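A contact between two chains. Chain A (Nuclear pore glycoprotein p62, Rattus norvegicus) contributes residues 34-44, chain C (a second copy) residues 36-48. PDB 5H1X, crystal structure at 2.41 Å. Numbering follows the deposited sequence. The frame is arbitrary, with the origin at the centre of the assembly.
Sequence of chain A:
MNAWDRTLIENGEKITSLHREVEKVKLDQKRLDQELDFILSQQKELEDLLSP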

# COMPACT_ATOMS: atom_id res chain seq x y z
N GLN A 34 9.72 -5.38 -6.54
CA GLN A 34 10.73 -6.31 -7.02
C GLN A 34 10.43 -6.85 -8.41
O GLN A 34 11.32 -7.37 -9.07
CB GLN A 34 10.95 -7.49 -6.07
CG GLN A 34 12.34 -7.44 -5.42
CD GLN A 34 13.51 -7.46 -6.44
OE1 GLN A 34 14.46 -6.67 -6.33
NE2 GLN A 34 13.41 -8.34 -7.46
N GLU A 35 9.18 -6.71 -8.86
CA GLU A 35 8.82 -7.15 -10.20
C GLU A 35 9.35 -6.13 -11.20
O GLU A 35 9.83 -6.50 -12.27
CB GLU A 35 7.31 -7.34 -10.35
CG GLU A 35 6.96 -8.08 -11.64
CD GLU A 35 5.49 -8.45 -11.79
OE1 GLU A 35 5.06 -8.66 -12.95
OE2 GLU A 35 4.77 -8.55 -10.78
N LEU A 36 9.27 -4.85 -10.85
CA LEU A 36 9.82 -3.79 -11.70
C LEU A 36 11.33 -3.93 -11.76
O LEU A 36 11.89 -3.96 -12.85
CB LEU A 36 9.44 -2.40 -11.19
CG LEU A 36 9.99 -1.24 -12.02
CD1 LEU A 36 9.44 -1.27 -13.43
CD2 LEU A 36 9.68 0.10 -11.39
N ASP A 37 11.98 -4.02 -10.60
CA ASP A 37 13.44 -4.23 -10.58
C ASP A 37 13.82 -5.39 -11.49
O ASP A 37 14.86 -5.36 -12.14
CB ASP A 37 13.95 -4.52 -9.16
CG ASP A 37 13.84 -3.32 -8.24
OD1 ASP A 37 13.31 -2.28 -8.68
OD2 ASP A 37 14.29 -3.42 -7.08
N PHE A 38 12.97 -6.40 -11.54
CA PHE A 38 13.22 -7.57 -12.37
C PHE A 38 13.01 -7.29 -13.86
O PHE A 38 13.80 -7.73 -14.70
CB PHE A 38 12.32 -8.72 -11.94
CG PHE A 38 12.64 -10.00 -12.63
CD1 PHE A 38 13.68 -10.78 -12.18
CD2 PHE A 38 11.91 -10.41 -13.72
CE1 PHE A 38 14.00 -11.96 -12.83
CE2 PHE A 38 12.22 -11.59 -14.37
CZ PHE A 38 13.26 -12.36 -13.93
N ILE A 39 11.93 -6.57 -14.18
CA ILE A 39 11.63 -6.20 -15.55
C ILE A 39 12.72 -5.28 -16.11
O ILE A 39 13.20 -5.48 -17.23
CB ILE A 39 10.26 -5.52 -15.66
CG1 ILE A 39 9.16 -6.55 -15.41
CG2 ILE A 39 10.07 -4.90 -17.03
CD1 ILE A 39 7.78 -5.95 -15.20
N LEU A 40 13.14 -4.30 -15.32
CA LEU A 40 14.21 -3.42 -15.77
C LEU A 40 15.50 -4.19 -16.04
O LEU A 40 16.15 -3.96 -17.06
CB LEU A 40 14.47 -2.32 -14.75
CG LEU A 40 13.28 -1.40 -14.50
CD1 LEU A 40 13.66 -0.24 -13.55
CD2 LEU A 40 12.68 -0.91 -15.80
N SER A 41 15.86 -5.10 -15.13
CA SER A 41 17.11 -5.86 -15.21
C SER A 41 17.11 -6.80 -16.41
O SER A 41 18.16 -7.28 -16.85
CB SER A 41 17.33 -6.68 -13.94
OG SER A 41 17.96 -5.91 -12.93
N GLN A 42 15.92 -7.04 -16.93
CA GLN A 42 15.72 -7.98 -18.02
C GLN A 42 15.66 -7.25 -19.36
O GLN A 42 15.77 -7.86 -20.43
CB GLN A 42 14.45 -8.80 -17.74
CG GLN A 42 13.53 -9.10 -18.91
CD GLN A 42 12.28 -9.78 -18.44
OE1 GLN A 42 11.68 -9.38 -17.44
NE2 GLN A 42 11.88 -10.85 -19.13
N GLN A 43 15.53 -5.93 -19.32
CA GLN A 43 15.42 -5.15 -20.55
C GLN A 43 16.61 -5.35 -21.49
O GLN A 43 16.42 -5.49 -22.69
CB GLN A 43 15.27 -3.66 -20.24
CG GLN A 43 15.01 -2.83 -21.48
CD GLN A 43 14.24 -1.57 -21.19
OE1 GLN A 43 14.11 -1.15 -20.03
NE2 GLN A 43 13.71 -0.94 -22.24
N LYS A 44 17.82 -5.37 -20.92
CA LYS A 44 19.10 -5.68 -21.58
C LYS A 44 19.25 -5.39 -23.09
O LYS A 44 18.61 -6.01 -23.95
CB LYS A 44 19.45 -7.16 -21.35
CG LYS A 44 20.64 -7.36 -20.41
CD LYS A 44 21.89 -6.68 -20.97
CE LYS A 44 23.17 -7.44 -20.63
NZ LYS A 44 24.34 -6.90 -21.37
N LEU C 36 2.55 -2.71 -14.86
CA LEU C 36 3.68 -3.62 -14.96
C LEU C 36 3.49 -4.67 -16.03
O LEU C 36 4.42 -4.93 -16.82
CB LEU C 36 3.91 -4.32 -13.63
CG LEU C 36 4.83 -3.53 -12.72
CD1 LEU C 36 5.06 -4.31 -11.42
CD2 LEU C 36 6.13 -3.28 -13.48
N ASP C 37 2.31 -5.28 -16.03
CA ASP C 37 1.93 -6.25 -17.05
C ASP C 37 2.17 -5.65 -18.44
O ASP C 37 2.83 -6.25 -19.29
CB ASP C 37 0.46 -6.66 -16.89
CG ASP C 37 0.21 -7.49 -15.65
OD1 ASP C 37 1.16 -8.12 -15.13
OD2 ASP C 37 -0.94 -7.51 -15.17
N PHE C 38 1.65 -4.45 -18.65
CA PHE C 38 1.70 -3.82 -19.95
C PHE C 38 3.09 -3.26 -20.33
O PHE C 38 3.42 -3.19 -21.50
CB PHE C 38 0.64 -2.71 -20.02
CG PHE C 38 -0.77 -3.23 -20.21
CD1 PHE C 38 -1.50 -3.73 -19.15
CD2 PHE C 38 -1.36 -3.23 -21.47
CE1 PHE C 38 -2.80 -4.21 -19.32
CE2 PHE C 38 -2.66 -3.71 -21.66
CZ PHE C 38 -3.38 -4.19 -20.58
N ILE C 39 3.91 -2.89 -19.34
CA ILE C 39 5.29 -2.48 -19.59
C ILE C 39 6.13 -3.68 -19.99
O ILE C 39 6.99 -3.59 -20.87
CB ILE C 39 5.93 -1.82 -18.35
CG1 ILE C 39 5.36 -0.42 -18.11
CG2 ILE C 39 7.44 -1.71 -18.52
CD1 ILE C 39 5.88 0.23 -16.85
N LEU C 40 5.87 -4.79 -19.31
CA LEU C 40 6.44 -6.10 -19.65
C LEU C 40 6.21 -6.43 -21.13
O LEU C 40 7.14 -6.50 -21.93
CB LEU C 40 5.81 -7.17 -18.76
CG LEU C 40 6.38 -8.59 -18.76
CD1 LEU C 40 7.90 -8.53 -18.76
CD2 LEU C 40 5.86 -9.37 -17.57
N SER C 41 4.93 -6.63 -21.46
CA SER C 41 4.47 -6.83 -22.83
C SER C 41 5.07 -5.81 -23.81
O SER C 41 5.51 -6.17 -24.90
CB SER C 41 2.94 -6.77 -22.85
OG SER C 41 2.44 -6.41 -24.11
N GLN C 42 5.10 -4.54 -23.39
CA GLN C 42 5.65 -3.45 -24.20
C GLN C 42 7.09 -3.70 -24.68
O GLN C 42 7.38 -3.53 -25.88
CB GLN C 42 5.59 -2.15 -23.40
CG GLN C 42 6.76 -1.19 -23.61
CD GLN C 42 7.06 -0.34 -22.37
OE1 GLN C 42 6.28 0.55 -22.02
NE2 GLN C 42 8.17 -0.63 -21.70
N GLN C 43 7.99 -4.08 -23.77
CA GLN C 43 9.38 -4.34 -24.14
C GLN C 43 9.48 -5.57 -25.03
O GLN C 43 10.32 -5.62 -25.95
CB GLN C 43 10.28 -4.52 -22.91
CG GLN C 43 10.05 -3.51 -21.79
CD GLN C 43 10.75 -3.88 -20.47
OE1 GLN C 43 11.17 -5.03 -20.26
NE2 GLN C 43 10.87 -2.90 -19.59
N LYS C 44 8.60 -6.54 -24.78
CA LYS C 44 8.67 -7.80 -25.49
C LYS C 44 8.27 -7.65 -26.97
O LYS C 44 8.89 -8.27 -27.84
CB LYS C 44 7.79 -8.84 -24.82
CG LYS C 44 8.34 -10.24 -24.93
CD LYS C 44 7.31 -11.22 -25.50
CE LYS C 44 5.88 -10.80 -25.22
NZ LYS C 44 4.92 -11.26 -26.27
N GLU C 45 7.25 -6.84 -27.24
CA GLU C 45 6.88 -6.59 -28.63
C GLU C 45 7.94 -5.76 -29.36
O GLU C 45 8.11 -5.91 -30.57
CB GLU C 45 5.52 -5.91 -28.73
CG GLU C 45 4.35 -6.82 -28.37
CD GLU C 45 3.01 -6.11 -28.43
OE1 GLU C 45 3.00 -4.88 -28.68
OE2 GLU C 45 1.97 -6.77 -28.19
N LEU C 46 8.66 -4.90 -28.64
CA LEU C 46 9.75 -4.13 -29.24
C LEU C 46 10.85 -5.07 -29.70
O LEU C 46 11.56 -4.80 -30.67
CB LEU C 46 10.33 -3.10 -28.28
CG LEU C 46 11.48 -2.27 -28.89
CD1 LEU C 46 11.06 -1.67 -30.23
CD2 LEU C 46 11.99 -1.20 -27.94
N GLU C 47 10.99 -6.18 -28.99
CA GLU C 47 11.83 -7.27 -29.46
C GLU C 47 11.08 -8.03 -30.56
O GLU C 47 10.32 -8.97 -30.30
CB GLU C 47 12.22 -8.19 -28.31
CG GLU C 47 13.17 -7.50 -27.33
CD GLU C 47 12.79 -7.71 -25.89
OE1 GLU C 47 12.17 -8.75 -25.58
OE2 GLU C 47 13.12 -6.84 -25.06
N ASP C 48 11.29 -7.58 -31.80
CA ASP C 48 10.60 -8.11 -32.97
C ASP C 48 11.48 -8.00 -34.22
O ASP C 48 12.05 -6.95 -34.50
CB ASP C 48 9.29 -7.35 -33.20
CG ASP C 48 8.23 -8.22 -33.85
OD1 ASP C 48 8.16 -9.42 -33.50
OD2 ASP C 48 7.47 -7.71 -34.70

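Two helices from two copies of the same protein run side by side in nearly the same direction, their axes 7° apart and 10.7 Å from each other at closest approach. The register is close to even: Leu A36 CA lies 7.0 Å from Leu C36 CA, and Gln A43 CA lies 7.1 Å from Gln C43 CA. Between these like pairs the match slips by one residue, Ile A39 CA being nearest to Leu C40 CA at 6.6 Å. In chain A the i to i+4 hydrogen bonding is regular at first, as in Ile A39 N to Glu A35 O (2.8 Å) and Leu A40 N to Leu A36 O (2.8 Å). It then tightens: Gln A42 N bonds to Ile A39 O and Gln A43 N to Leu A40 O, both at 3.1 Å and both spanning three residues. Lys A44 follows with positive phi and leaves the helical path. The chain C helix keeps its four-residue spacing further along, and Glu C47 N still reaches Gln C43 O at 3.2 Å although Glu C47 itself has left helical phi/psi.

The contact buries 504 Å², both sides summed, and no hydrogen bond crosses it; packing of side chains dominates. Ile A39 is the central knob. Its CA-to-CB bond points toward chain C, and its side chain sits in a hole formed by Leu C36, Ile C39, Leu C40 and Gln C43. Within that hole Ile A39 CD1 meets Leu C36 CD2 at 3.6 Å, while Ile A39 CG1 lies 4.1 Å from Leu C40 CD1 and Ile A39 CG2 is 4.4 Å from Ile C39 CG2. The polar wall is close too, with Ile A39 CG2 only 3.3 Å from Gln C43 NE2, a contact between a methyl group and an amide nitrogen.

The CA-to-CB bond of Leu C36 also points toward its partner, and the side chain touches three residues of chain A. Besides Ile A39, it meets Leu A36, with Leu C36 CD2 3.9 Å from Leu A36 CD1, and Glu A35, with Leu C36 CD1 3.9 Å from Glu A35 CB. Glu A35 thus packs against the leucine through the aliphatic base of its side chain. Its carboxylate gains no partner of opposite charge here: Glu A35 OE1 is 4.5 Å from Asp C37 OD1, a pairing of like charges.

Leu C40 leaves its backbone sideways, but its end comes nearer to chain A, where Leu C40 CD1 also lies 4.1 Å from Gln A42 OE1. Toward the C-terminal end the contact becomes more polar without becoming hydrogen-bonded. Gln A43 OE1 and Gln C43 NE2 stand 3.7 Å apart, so the two glutamines are neighbours rather than a bonded pair. The CA-to-CB bond of Glu C47 points toward chain A, and Glu C47 OE2 lies 4.3 Å from Gln A43 O. Glu C47 OE2 also lies 3.2 Å from Gln C43 O within its own chain; both atoms are acceptors, and no hydrogen bond joins them.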